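Side-chain contacts in Rio2 kinase (Chaetomium thermophilum, PDB 4GYI), which binds ADP and magnesium as an atypical RIO-type kinase of pre-40S ribosomal subunit maturation and probably phosphorylates serine and threonine side chains of proteins: residues I181-R185 / H186-M190; K330-E333 / A334-E338; D194-P197 / M198-S202; L219-K223 / H224-H228. All blocks are in the same frame, centred on the assembly; numbering follows the deposited sequence.

How the interactions relate
Along the chain the order is interaction 1, interaction 3, interaction 4 and interaction 2, and none of them packs against another, although interactions 1 and 3 nearly adjoin in sequence. Interaction 1 is the hairpin at one margin of the five-stranded sheet; the centres of interactions 1 and 3 are about 24 Å apart, and interaction 3 follows the nucleotide-binding segment into the second lobe. Helix 207-223 comes next, and interaction 4 ends it, about 23 Å from interaction 3 centre to centre. Interaction 2, in helix 326-341, lies about 20 Å from interactions 1 and 4, again between centres. Met190 and Pro197 bring interactions 1 and 3 to the ADP, whereas interaction 2 lies within a helix and interaction 4 at a helix end, both further from it.

Interaction 1 (I181-R185 / H186-M190); sequences IAQSR and HTIVM. With EDO (1,2-ethanediol), chain E.
Ser184 and Thr187 close a type II' beta turn with three hydrogen bonds. Ser184 N binds Thr187 O, and Ser184 O accepts two in return: Thr187 N comes from above the carbonyl plane, while Thr187 OG1 lies in that plane, on a lone pair, 2.8 Å from Ser184 O. A chi1 of 73° stands this hydroxyl between its own backbone N and carbonyl carbon, where it folds back over the turn; His90 NE2 is its second partner. Further along the hairpin, Val189 O takes bonds from both Ile181 N (2.9 Å) and Ala182 N (3.2 Å), a classic beta bulge. Apolar contacts are looser, with Ile181 CB 4.2 Å from Val189 CG1. Gln183 slants across Ile188, CG to CG1 4.2 Å, and bends at chi2 to offer its amide to a 1,2-ethanediol: Gln183 NE2 donates to the diol O2 (3.2 Å), which in turn donates to OE1. With an alanine here, Ile188 CG1 would probably lose its neighbour Gln183 CG and the diol both amide bonds. Strand 187-191 pairs on its other side with strand 121-127; helix 79-92 packs on Ser184 and Thr187, helix 149-172 on Gln183 and Ile188.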
loop_
_atom_site.group_PDB
_atom_site.type_symbol
_atom_site.label_atom_id
_atom_site.label_comp_id
_atom_site.label_asym_id
_atom_site.label_seq_id
_atom_site.Cartn_x
_atom_site.Cartn_y
_atom_site.Cartn_z
ATOM N N ILE A 181 4.400 -10.321 -3.926
ATOM C CA ILE A 181 5.390 -11.294 -3.453
ATOM C C ILE A 181 5.270 -11.633 -1.967
ATOM O O ILE A 181 5.330 -12.791 -1.597
ATOM C CB ILE A 181 6.822 -10.841 -3.771
ATOM C CG1 ILE A 181 7.001 -10.705 -5.290
ATOM C CG2 ILE A 181 7.834 -11.820 -3.193
ATOM C CD1 ILE A 181 8.248 -9.943 -5.691
ATOM N N ALA A 182 5.102 -10.631 -1.114
ATOM C CA ALA A 182 4.964 -10.908 0.310
ATOM C C ALA A 182 4.288 -9.738 0.975
ATOM O O ALA A 182 4.210 -8.665 0.399
ATOM C CB ALA A 182 6.320 -11.154 0.938
ATOM N N GLN A 183 3.809 -9.934 2.196
ATOM C CA GLN A 183 3.139 -8.848 2.899
ATOM C C GLN A 183 3.441 -8.965 4.380
ATOM O O GLN A 183 3.315 -10.041 4.954
ATOM C CB GLN A 183 1.623 -8.901 2.639
ATOM C CG GLN A 183 0.832 -7.749 3.250
ATOM C CD GLN A 183 0.450 -7.995 4.701
ATOM O OE1 GLN A 183 -0.006 -9.079 5.055
ATOM N NE2 GLN A 183 0.652 -6.992 5.548
ATOM N N SER A 184 3.858 -7.876 5.008
ATOM C CA SER A 184 4.027 -7.912 6.456
ATOM C C SER A 184 3.581 -6.606 7.082
ATOM O O SER A 184 4.049 -5.543 6.691
ATOM C CB SER A 184 5.472 -8.213 6.839
ATOM O OG SER A 184 5.633 -8.187 8.254
ATOM N N ARG A 185 2.663 -6.686 8.044
ATOM C CA ARG A 185 2.175 -5.491 8.724
ATOM C C ARG A 185 1.648 -4.448 7.714
ATOM O O ARG A 185 0.730 -4.733 6.938
ATOM C CB ARG A 185 3.270 -4.923 9.637
ATOM C CG ARG A 185 3.673 -5.885 10.732
ATOM C CD ARG A 185 5.052 -5.559 11.266
ATOM N NE ARG A 185 5.435 -6.376 12.420
ATOM C CZ ARG A 185 6.162 -7.490 12.346
ATOM N NH1 ARG A 185 6.578 -7.954 11.173
ATOM N NH2 ARG A 185 6.466 -8.140 13.442
ATOM N N HIS A 186 2.256 -3.264 7.694
ATOM C CA HIS A 186 1.831 -2.195 6.783
ATOM C C HIS A 186 2.583 -2.182 5.440
ATOM O O HIS A 186 2.587 -1.168 4.729
ATOM C CB HIS A 186 1.975 -0.825 7.456
ATOM C CG HIS A 186 3.370 -0.506 7.921
ATOM N ND1 HIS A 186 4.206 -1.443 8.495
ATOM C CD2 HIS A 186 4.062 0.659 7.923
ATOM C CE1 HIS A 186 5.351 -0.872 8.828
ATOM N NE2 HIS A 186 5.295 0.400 8.483
ATOM N N THR A 187 3.225 -3.289 5.090
ATOM C CA THR A 187 4.130 -3.255 3.944
ATOM C C THR A 187 3.815 -4.319 2.916
ATOM O O THR A 187 3.260 -5.366 3.243
ATOM C CB THR A 187 5.619 -3.383 4.373
ATOM O OG1 THR A 187 5.895 -4.730 4.790
ATOM C CG2 THR A 187 5.919 -2.442 5.509
ATOM N N ILE A 188 4.169 -4.051 1.665
ATOM C CA ILE A 188 4.037 -5.069 0.642
ATOM C C ILE A 188 5.310 -5.095 -0.151
ATOM O O ILE A 188 5.862 -4.037 -0.443
ATOM C CB ILE A 188 2.897 -4.762 -0.339
ATOM C CG1 ILE A 188 1.543 -4.825 0.374
ATOM C CG2 ILE A 188 2.918 -5.755 -1.518
ATOM C CD1 ILE A 188 0.372 -4.524 -0.545
ATOM N N VAL A 189 5.782 -6.295 -0.482
ATOM C CA VAL A 189 6.879 -6.440 -1.418
ATOM C C VAL A 189 6.262 -6.924 -2.708
ATOM O O VAL A 189 5.506 -7.879 -2.700
ATOM C CB VAL A 189 7.942 -7.455 -0.932
ATOM C CG1 VAL A 189 8.986 -7.680 -2.014
ATOM C CG2 VAL A 189 8.613 -6.959 0.333
ATOM N N MET A 190 6.546 -6.251 -3.818
ATOM C CA MET A 190 5.959 -6.658 -5.080
ATOM C C MET A 190 6.997 -6.500 -6.195
ATOM O O MET A 190 8.017 -5.834 -6.004
ATOM C CB MET A 190 4.738 -5.784 -5.379
ATOM C CG MET A 190 5.115 -4.362 -5.776
ATOM S SD MET A 190 3.716 -3.246 -5.959
ATOM C CE MET A 190 3.428 -2.748 -4.276
HETATM C C1 EDO E . 1.304 -8.668 10.436
HETATM O O1 EDO E . 0.133 -7.910 10.791
HETATM C C2 EDO E . 1.118 -9.329 9.075
HETATM O O2 EDO E . 0.182 -8.584 8.281
#

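Interaction 2 (K330-E333 / A334-E338); sequences KDLE and AAIRE
Ile336 N donates to Leu332 O at 2.8 Å, nearly along the C=O axis (N-H...O 166°), one of four consecutive i to i+4 bonds that hold this helix turn. Arg337 N to Glu333 O is equally short. Above the first bond the side chains follow the same spacing: Leu332 and Ile336 slant across each other, Ile336 CD1 resting 4.0 Å from Leu332 CG. Ile336 CG1 is anti to the carbonyl carbon (chi1 -81°), which turns the branch back along the helix toward Leu332. Trimming Ile336 to an alanine would probably open a gap beside Leu332 CG and uncover Pro260 and Gln261, which it also touches. Glu333 bends at chi2, bringing OE2 to 3.6 Å from Arg337 CB and 3.9 Å from Ile336 CG2. It forms no salt bridge with Arg337: OE2 remains 5.0 Å from NH1, so any attraction there is probably weak and through space. Glu333 O lies over one face of the guanidinium. The buried OE1 of Glu333 has no partner in the model. Both segments belong to helix 326-341, whose Asp331, Leu332 and Ala335 pack on helix 149-172, with Asp331 OD2 hydrogen-bonded to Tyr154 OH.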
loop_
_atom_site.group_PDB
_atom_site.type_symbol
_atom_site.label_atom_id
_atom_site.label_comp_id
_atom_site.label_asym_id
_atom_site.label_seq_id
_atom_site.Cartn_x
_atom_site.Cartn_y
_atom_site.Cartn_z
ATOM N N LYS A 330 -14.895 -1.069 7.271
ATOM C CA LYS A 330 -15.475 0.255 7.477
ATOM C C LYS A 330 -14.420 1.189 8.025
ATOM O O LYS A 330 -14.356 2.357 7.642
ATOM C CB LYS A 330 -16.671 0.201 8.438
ATOM C CG LYS A 330 -17.797 -0.741 8.018
ATOM C CD LYS A 330 -18.664 -0.178 6.892
ATOM C CE LYS A 330 -19.919 -1.037 6.680
ATOM N NZ LYS A 330 -20.885 -0.446 5.703
ATOM N N ASP A 331 -13.603 0.672 8.940
ATOM C CA ASP A 331 -12.500 1.443 9.511
ATOM C C ASP A 331 -11.574 1.928 8.399
ATOM O O ASP A 331 -11.300 3.123 8.288
ATOM C CB ASP A 331 -11.720 0.613 10.534
ATOM C CG ASP A 331 -12.427 0.524 11.883
ATOM O OD1 ASP A 331 -13.387 1.280 12.091
ATOM O OD2 ASP A 331 -12.019 -0.284 12.745
ATOM N N LEU A 332 -11.120 0.995 7.566
ATOM C CA LEU A 332 -10.227 1.327 6.466
ATOM C C LEU A 332 -10.863 2.296 5.471
ATOM O O LEU A 332 -10.267 3.322 5.160
ATOM C CB LEU A 332 -9.762 0.074 5.730
ATOM C CG LEU A 332 -8.714 0.312 4.631
ATOM C CD1 LEU A 332 -7.442 1.018 5.191
ATOM C CD2 LEU A 332 -8.366 -1.005 3.981
ATOM N N GLU A 333 -12.062 1.991 4.974
ATOM C CA GLU A 333 -12.704 2.898 4.017
ATOM C C GLU A 333 -12.905 4.301 4.588
ATOM O O GLU A 333 -12.723 5.296 3.887
ATOM C CB GLU A 333 -14.014 2.333 3.449
ATOM C CG GLU A 333 -14.588 3.174 2.309
ATOM C CD GLU A 333 -13.538 3.591 1.262
ATOM O OE1 GLU A 333 -12.889 2.705 0.656
ATOM O OE2 GLU A 333 -13.364 4.813 1.040
ATOM N N ALA A 334 -13.244 4.394 5.868
ATOM C CA ALA A 334 -13.391 5.712 6.458
ATOM C C ALA A 334 -12.056 6.456 6.439
ATOM O O ALA A 334 -11.994 7.621 6.050
ATOM C CB ALA A 334 -13.957 5.622 7.871
ATOM N N ALA A 335 -10.981 5.777 6.822
ATOM C CA ALA A 335 -9.668 6.422 6.856
ATOM C C ALA A 335 -9.253 6.833 5.459
ATOM O O ALA A 335 -8.723 7.929 5.248
ATOM C CB ALA A 335 -8.618 5.498 7.456
ATOM N N ILE A 336 -9.499 5.946 4.506
ATOM C CA ILE A 336 -9.163 6.223 3.108
ATOM C C ILE A 336 -9.959 7.366 2.508
ATOM O O ILE A 336 -9.394 8.244 1.850
ATOM C CB ILE A 336 -9.281 4.970 2.237
ATOM C CG1 ILE A 336 -8.015 4.121 2.407
ATOM C CG2 ILE A 336 -9.465 5.337 0.774
ATOM C CD1 ILE A 336 -8.024 2.830 1.599
ATOM N N ARG A 337 -11.263 7.369 2.748
ATOM C CA ARG A 337 -12.127 8.387 2.172
ATOM C C ARG A 337 -11.677 9.743 2.716
ATOM O O ARG A 337 -11.571 10.717 1.974
ATOM C CB ARG A 337 -13.581 8.102 2.534
ATOM C CG ARG A 337 -14.607 8.754 1.621
ATOM C CD ARG A 337 -16.037 8.446 2.076
ATOM N NE ARG A 337 -16.250 8.790 3.482
ATOM C CZ ARG A 337 -16.621 7.926 4.428
ATOM N NH1 ARG A 337 -16.844 6.650 4.130
ATOM N NH2 ARG A 337 -16.774 8.344 5.678
ATOM N N GLU A 338 -11.370 9.779 4.011
ATOM C CA GLU A 338 -10.800 10.962 4.652
ATOM C C GLU A 338 -9.497 11.423 3.985
ATOM O O GLU A 338 -9.300 12.609 3.792
ATOM C CB GLU A 338 -10.569 10.692 6.143
ATOM C CG GLU A 338 -9.871 11.807 6.910
ATOM C CD GLU A 338 -9.589 11.429 8.369
ATOM O OE1 GLU A 338 -9.467 12.345 9.214
ATOM O OE2 GLU A 338 -9.488 10.219 8.671
#

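Interaction 3 (D194-P197 / M198-S202); sequences DALP and MRQVS. With ADP (adenosine-5'-diphosphate), chain B.
Pro197 and Gln200 are linked through the backbone where a short strand runs straight into a single 3-10 turn. Leu196 and Pro197 are extended; from Met198 to Gln200 the chain coils, and Gln200 N donates to Pro197 O at 3.1 Å with an N-H...O angle of 159°. The donor stands well above the carbonyl plane rather than on a lone pair, consistent with the tight i to i+3 closure. A second bond of the same spacing, Val201 N to Met198 O, continues the turn.

The side chains gather round the proline ring. Gln200 CG lies between its backbone N and carbonyl carbon (chi1 52°) and comes within 3.2 Å of Pro197 O; beyond it the chain extends, so that the amide reaches back over the preceding strand. There OE1 rests 3.7 Å from Pro197 CD, a van der Waals contact, while the Gln200 side chain crosses that of Leu196 at about a right angle, its NE2 4.0 Å from Leu196 CD1. Pro197 also meets the nucleotide: CG is 3.4 Å from the ribose O2' of the ADP and 3.8 Å from its O3'. Met198 turns the other way, into a pocket of Ile236, Ile238, Leu210, Leu214 and Phe284, and its backbone pairs with Ile236 as that of Leu196 does with Ile238.

This is the ribose side of a protein-kinase nucleotide pocket: just after Val193, whose backbone N binds the ADP, the chain passes beneath the sugar as the outer strand of a three-stranded antiparallel sheet and then turns toward helix 207-223.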
loop_
_atom_site.group_PDB
_atom_site.type_symbol
_atom_site.label_atom_id
_atom_site.label_comp_id
_atom_site.label_asym_id
_atom_site.label_seq_id
_atom_site.Cartn_x
_atom_site.Cartn_y
_atom_site.Cartn_z
ATOM N N ASP A 194 8.638 -2.697 -15.225
ATOM C CA ASP A 194 9.412 -1.818 -16.104
ATOM C C ASP A 194 8.472 -0.894 -16.902
ATOM O O ASP A 194 8.309 -1.011 -18.105
ATOM C CB ASP A 194 10.370 -2.607 -17.002
ATOM C CG ASP A 194 9.647 -3.521 -17.978
ATOM O OD1 ASP A 194 8.639 -4.150 -17.580
ATOM O OD2 ASP A 194 10.088 -3.600 -19.149
ATOM N N ALA A 195 7.831 0.012 -16.188
ATOM C CA ALA A 195 6.912 0.959 -16.788
ATOM C C ALA A 195 6.897 2.183 -15.892
ATOM O O ALA A 195 7.177 2.091 -14.700
ATOM C CB ALA A 195 5.517 0.356 -16.892
ATOM N N LEU A 196 6.586 3.325 -16.481
ATOM C CA LEU A 196 6.535 4.591 -15.773
ATOM C C LEU A 196 5.095 5.113 -15.784
ATOM O O LEU A 196 4.321 4.774 -16.682
ATOM C CB LEU A 196 7.453 5.578 -16.481
ATOM C CG LEU A 196 8.844 5.014 -16.775
ATOM C CD1 LEU A 196 9.694 6.047 -17.516
ATOM C CD2 LEU A 196 9.524 4.579 -15.496
ATOM N N PRO A 197 4.732 5.935 -14.790
ATOM C CA PRO A 197 3.369 6.476 -14.714
ATOM C C PRO A 197 2.967 7.144 -16.033
ATOM O O PRO A 197 3.788 7.812 -16.651
ATOM C CB PRO A 197 3.476 7.546 -13.620
ATOM C CG PRO A 197 4.633 7.143 -12.783
ATOM C CD PRO A 197 5.589 6.403 -13.682
ATOM N N MET A 198 1.726 6.944 -16.454
ATOM C CA MET A 198 1.197 7.577 -17.666
ATOM C C MET A 198 1.329 9.115 -17.643
ATOM O O MET A 198 1.499 9.748 -18.678
ATOM C CB MET A 198 -0.270 7.163 -17.870
ATOM C CG MET A 198 -0.893 7.683 -19.152
ATOM S SD MET A 198 -2.523 6.931 -19.410
ATOM C CE MET A 198 -3.378 7.389 -17.888
ATOM N N ARG A 199 1.263 9.700 -16.451
ATOM C CA ARG A 199 1.405 11.142 -16.283
ATOM C C ARG A 199 2.607 11.692 -17.051
ATOM O O ARG A 199 2.544 12.784 -17.611
ATOM C CB ARG A 199 1.557 11.475 -14.790
ATOM C CG ARG A 199 1.680 12.962 -14.479
ATOM C CD ARG A 199 2.925 13.271 -13.649
ATOM N NE ARG A 199 4.149 13.330 -14.453
ATOM C CZ ARG A 199 4.591 14.427 -15.065
ATOM N NH1 ARG A 199 3.911 15.563 -14.972
ATOM N NH2 ARG A 199 5.710 14.391 -15.778
ATOM N N GLN A 200 3.693 10.924 -17.101
ATOM C CA GLN A 200 4.924 11.426 -17.703
ATOM C C GLN A 200 5.225 10.860 -19.083
ATOM O O GLN A 200 6.309 11.100 -19.630
ATOM C CB GLN A 200 6.117 11.221 -16.760
ATOM C CG GLN A 200 6.265 9.822 -16.244
ATOM C CD GLN A 200 7.420 9.679 -15.256
ATOM O OE1 GLN A 200 7.229 9.729 -14.037
ATOM N NE2 GLN A 200 8.624 9.487 -15.785
ATOM N N VAL A 201 4.273 10.117 -19.646
ATOM C CA VAL A 201 4.461 9.540 -20.978
ATOM C C VAL A 201 4.761 10.667 -21.959
ATOM O O VAL A 201 4.043 11.671 -22.005
ATOM C CB VAL A 201 3.248 8.673 -21.430
ATOM C CG1 VAL A 201 2.039 9.542 -21.762
ATOM C CG2 VAL A 201 3.634 7.784 -22.608
ATOM N N SER A 202 5.861 10.530 -22.695
ATOM C CA SER A 202 6.374 11.658 -23.471
ATOM C C SER A 202 5.704 11.828 -24.827
ATOM O O SER A 202 5.592 12.949 -25.314
ATOM C CB SER A 202 7.897 11.604 -23.623
ATOM O OG SER A 202 8.321 10.407 -24.256
HETATM P PB ADP B . 0.657 5.619 -3.485
HETATM O O1B ADP B . 1.471 6.375 -2.463
HETATM O O2B ADP B . 0.020 6.400 -4.608
HETATM O O3B ADP B . -0.353 4.700 -2.663
HETATM P PA ADP B . 1.438 3.716 -5.513
HETATM O O1A ADP B . 0.455 4.483 -6.355
HETATM O O2A ADP B . 1.184 2.230 -5.295
HETATM O O3A ADP B . 1.626 4.459 -4.094
HETATM O "O5'" ADP B . 2.891 3.979 -6.126
HETATM C "C5'" ADP B . 3.369 5.325 -6.257
HETATM C "C4'" ADP B . 4.356 5.408 -7.420
HETATM O "O4'" ADP B . 5.421 4.457 -7.243
HETATM C "C3'" ADP B . 3.758 5.070 -8.785
HETATM O "O3'" ADP B . 3.142 6.186 -9.436
HETATM C "C2'" ADP B . 4.949 4.555 -9.564
HETATM O "O2'" ADP B . 5.781 5.646 -9.975
HETATM C "C1'" ADP B . 5.762 3.860 -8.500
HETATM N N9 ADP B . 5.455 2.423 -8.359
HETATM C C8 ADP B . 4.674 1.878 -7.407
HETATM N N7 ADP B . 4.633 0.524 -7.516
HETATM C C5 ADP B . 5.426 0.210 -8.561
HETATM C C6 ADP B . 5.850 -1.034 -9.228
HETATM N N6 ADP B . 5.405 -2.227 -8.782
HETATM N N1 ADP B . 6.688 -0.931 -10.279
HETATM C C2 ADP B . 7.153 0.256 -10.727
HETATM N N3 ADP B . 6.816 1.425 -10.167
HETATM C C4 ADP B . 5.967 1.459 -9.108
#

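Interaction 4 (L219-K223 / H224-H228); sequences LRLAK and HGLIH
His224 turns the edge of its ring to the last helical turn: CD2 lies in plane with Arg220 O, 3.3 Å away, and Lys223 CG sits obliquely 3.6 Å from the same CD2. With CG anti to the carbonyl carbon (chi1 -72°), the imidazole lies back along the helix it has just left. Phe175 meets this ring edge-to-face and also makes a cation-pi contact with Arg220. The backbone closes the helix with a Schellman motif. Leu226 N donates to Leu221 O at 3.0 Å and Gly225 N to Ala222 O at 2.9 Å, while His224 N reaches Leu221 O from the opposite face of its plane, so two donors grip that carbonyl. Gly225, at positive phi, is the C-prime residue; a side chain there would press on the carbonyl of His224. Beyond the reversal, Leu221 CD1 slants across to His228 CB at 4.1 Å, and Leu221 and Leu226 both pack on Leu170 of helix 149-172. His224 ND1 is bonded to Lys313 O and must therefore carry a proton. Arg220 NE, 4.5 Å from His224 NE2, would probably discourage a second one, although the carbonyls at the helix end would pull the other way.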
loop_
_atom_site.group_PDB
_atom_site.type_symbol
_atom_site.label_atom_id
_atom_site.label_comp_id
_atom_site.label_asym_id
_atom_site.label_seq_id
_atom_site.Cartn_x
_atom_site.Cartn_y
_atom_site.Cartn_z
ATOM N N LEU A 219 -13.975 -1.551 -17.450
ATOM C CA LEU A 219 -15.071 -2.466 -17.699
ATOM C C LEU A 219 -14.695 -3.898 -17.314
ATOM O O LEU A 219 -15.509 -4.615 -16.747
ATOM C CB LEU A 219 -15.538 -2.386 -19.152
ATOM C CG LEU A 219 -16.124 -1.026 -19.559
ATOM C CD1 LEU A 219 -16.590 -1.034 -21.019
ATOM C CD2 LEU A 219 -17.276 -0.607 -18.644
ATOM N N ARG A 220 -13.463 -4.312 -17.592
ATOM C CA ARG A 220 -13.050 -5.656 -17.186
ATOM C C ARG A 220 -13.065 -5.795 -15.667
ATOM O O ARG A 220 -13.554 -6.798 -15.139
ATOM C CB ARG A 220 -11.675 -6.042 -17.745
ATOM C CG ARG A 220 -11.300 -7.484 -17.421
ATOM C CD ARG A 220 -9.988 -7.933 -18.071
ATOM N NE ARG A 220 -9.675 -9.303 -17.661
ATOM C CZ ARG A 220 -8.452 -9.832 -17.599
ATOM N NH1 ARG A 220 -7.370 -9.124 -17.933
ATOM N NH2 ARG A 220 -8.315 -11.091 -17.200
ATOM N N LEU A 221 -12.528 -4.793 -14.965
ATOM C CA LEU A 221 -12.592 -4.778 -13.505
ATOM C C LEU A 221 -14.042 -4.910 -13.021
ATOM O O LEU A 221 -14.337 -5.722 -12.145
ATOM C CB LEU A 221 -11.960 -3.509 -12.939
ATOM C CG LEU A 221 -10.436 -3.413 -12.814
ATOM C CD1 LEU A 221 -10.055 -2.003 -12.428
ATOM C CD2 LEU A 221 -9.890 -4.389 -11.771
ATOM N N ALA A 222 -14.944 -4.131 -13.611
ATOM C CA ALA A 222 -16.341 -4.095 -13.167
ATOM C C ALA A 222 -17.029 -5.443 -13.380
ATOM O O ALA A 222 -17.815 -5.883 -12.544
ATOM C CB ALA A 222 -17.099 -2.992 -13.882
ATOM N N LYS A 223 -16.715 -6.093 -14.499
ATOM C CA LYS A 223 -17.210 -7.437 -14.777
ATOM C C LYS A 223 -16.771 -8.436 -13.706
ATOM O O LYS A 223 -17.451 -9.432 -13.473
ATOM C CB LYS A 223 -16.795 -7.896 -16.181
ATOM C CG LYS A 223 -16.214 -9.303 -16.257
ATOM C CD LYS A 223 -16.315 -9.866 -17.656
ATOM C CE LYS A 223 -17.774 -10.072 -18.038
ATOM N NZ LYS A 223 -17.952 -10.382 -19.484
ATOM N N HIS A 224 -15.657 -8.155 -13.034
ATOM C CA HIS A 224 -15.200 -9.006 -11.929
ATOM C C HIS A 224 -15.577 -8.451 -10.553
ATOM O O HIS A 224 -15.037 -8.882 -9.536
ATOM C CB HIS A 224 -13.695 -9.282 -12.012
ATOM C CG HIS A 224 -13.315 -10.219 -13.118
ATOM N ND1 HIS A 224 -13.067 -11.558 -12.904
ATOM C CD2 HIS A 224 -13.170 -10.017 -14.450
ATOM C CE1 HIS A 224 -12.774 -12.138 -14.055
ATOM N NE2 HIS A 224 -12.830 -11.224 -15.008
ATOM N N GLY A 225 -16.515 -7.506 -10.525
ATOM C CA GLY A 225 -17.043 -6.999 -9.265
ATOM C C GLY A 225 -16.281 -5.844 -8.623
ATOM O O GLY A 225 -16.566 -5.458 -7.490
ATOM N N LEU A 226 -15.332 -5.269 -9.348
ATOM C CA LEU A 226 -14.462 -4.250 -8.760
ATOM C C LEU A 226 -14.513 -2.874 -9.426
ATOM O O LEU A 226 -14.743 -2.744 -10.641
ATOM C CB LEU A 226 -13.022 -4.736 -8.750
ATOM C CG LEU A 226 -12.750 -5.900 -7.802
ATOM C CD1 LEU A 226 -11.372 -6.451 -8.059
ATOM C CD2 LEU A 226 -12.889 -5.443 -6.356
ATOM N N ILE A 227 -14.286 -1.855 -8.596
ATOM C CA ILE A 227 -14.062 -0.499 -9.047
ATOM C C ILE A 227 -12.784 -0.026 -8.365
ATOM O O ILE A 227 -12.665 -0.089 -7.132
ATOM C CB ILE A 227 -15.200 0.405 -8.611
ATOM C CG1 ILE A 227 -16.487 0.021 -9.336
ATOM C CG2 ILE A 227 -14.851 1.865 -8.848
ATOM C CD1 ILE A 227 -17.691 0.669 -8.736
ATOM N N HIS A 228 -11.831 0.438 -9.163
ATOM C CA HIS A 228 -10.495 0.772 -8.665
ATOM C C HIS A 228 -10.553 1.892 -7.632
ATOM O O HIS A 228 -10.017 1.748 -6.535
ATOM C CB HIS A 228 -9.566 1.134 -9.826
ATOM C CG HIS A 228 -8.155 1.421 -9.413
ATOM N ND1 HIS A 228 -7.773 2.627 -8.863
ATOM C CD2 HIS A 228 -7.028 0.677 -9.509
ATOM C CE1 HIS A 228 -6.474 2.603 -8.616
ATOM N NE2 HIS A 228 -5.995 1.434 -9.002
#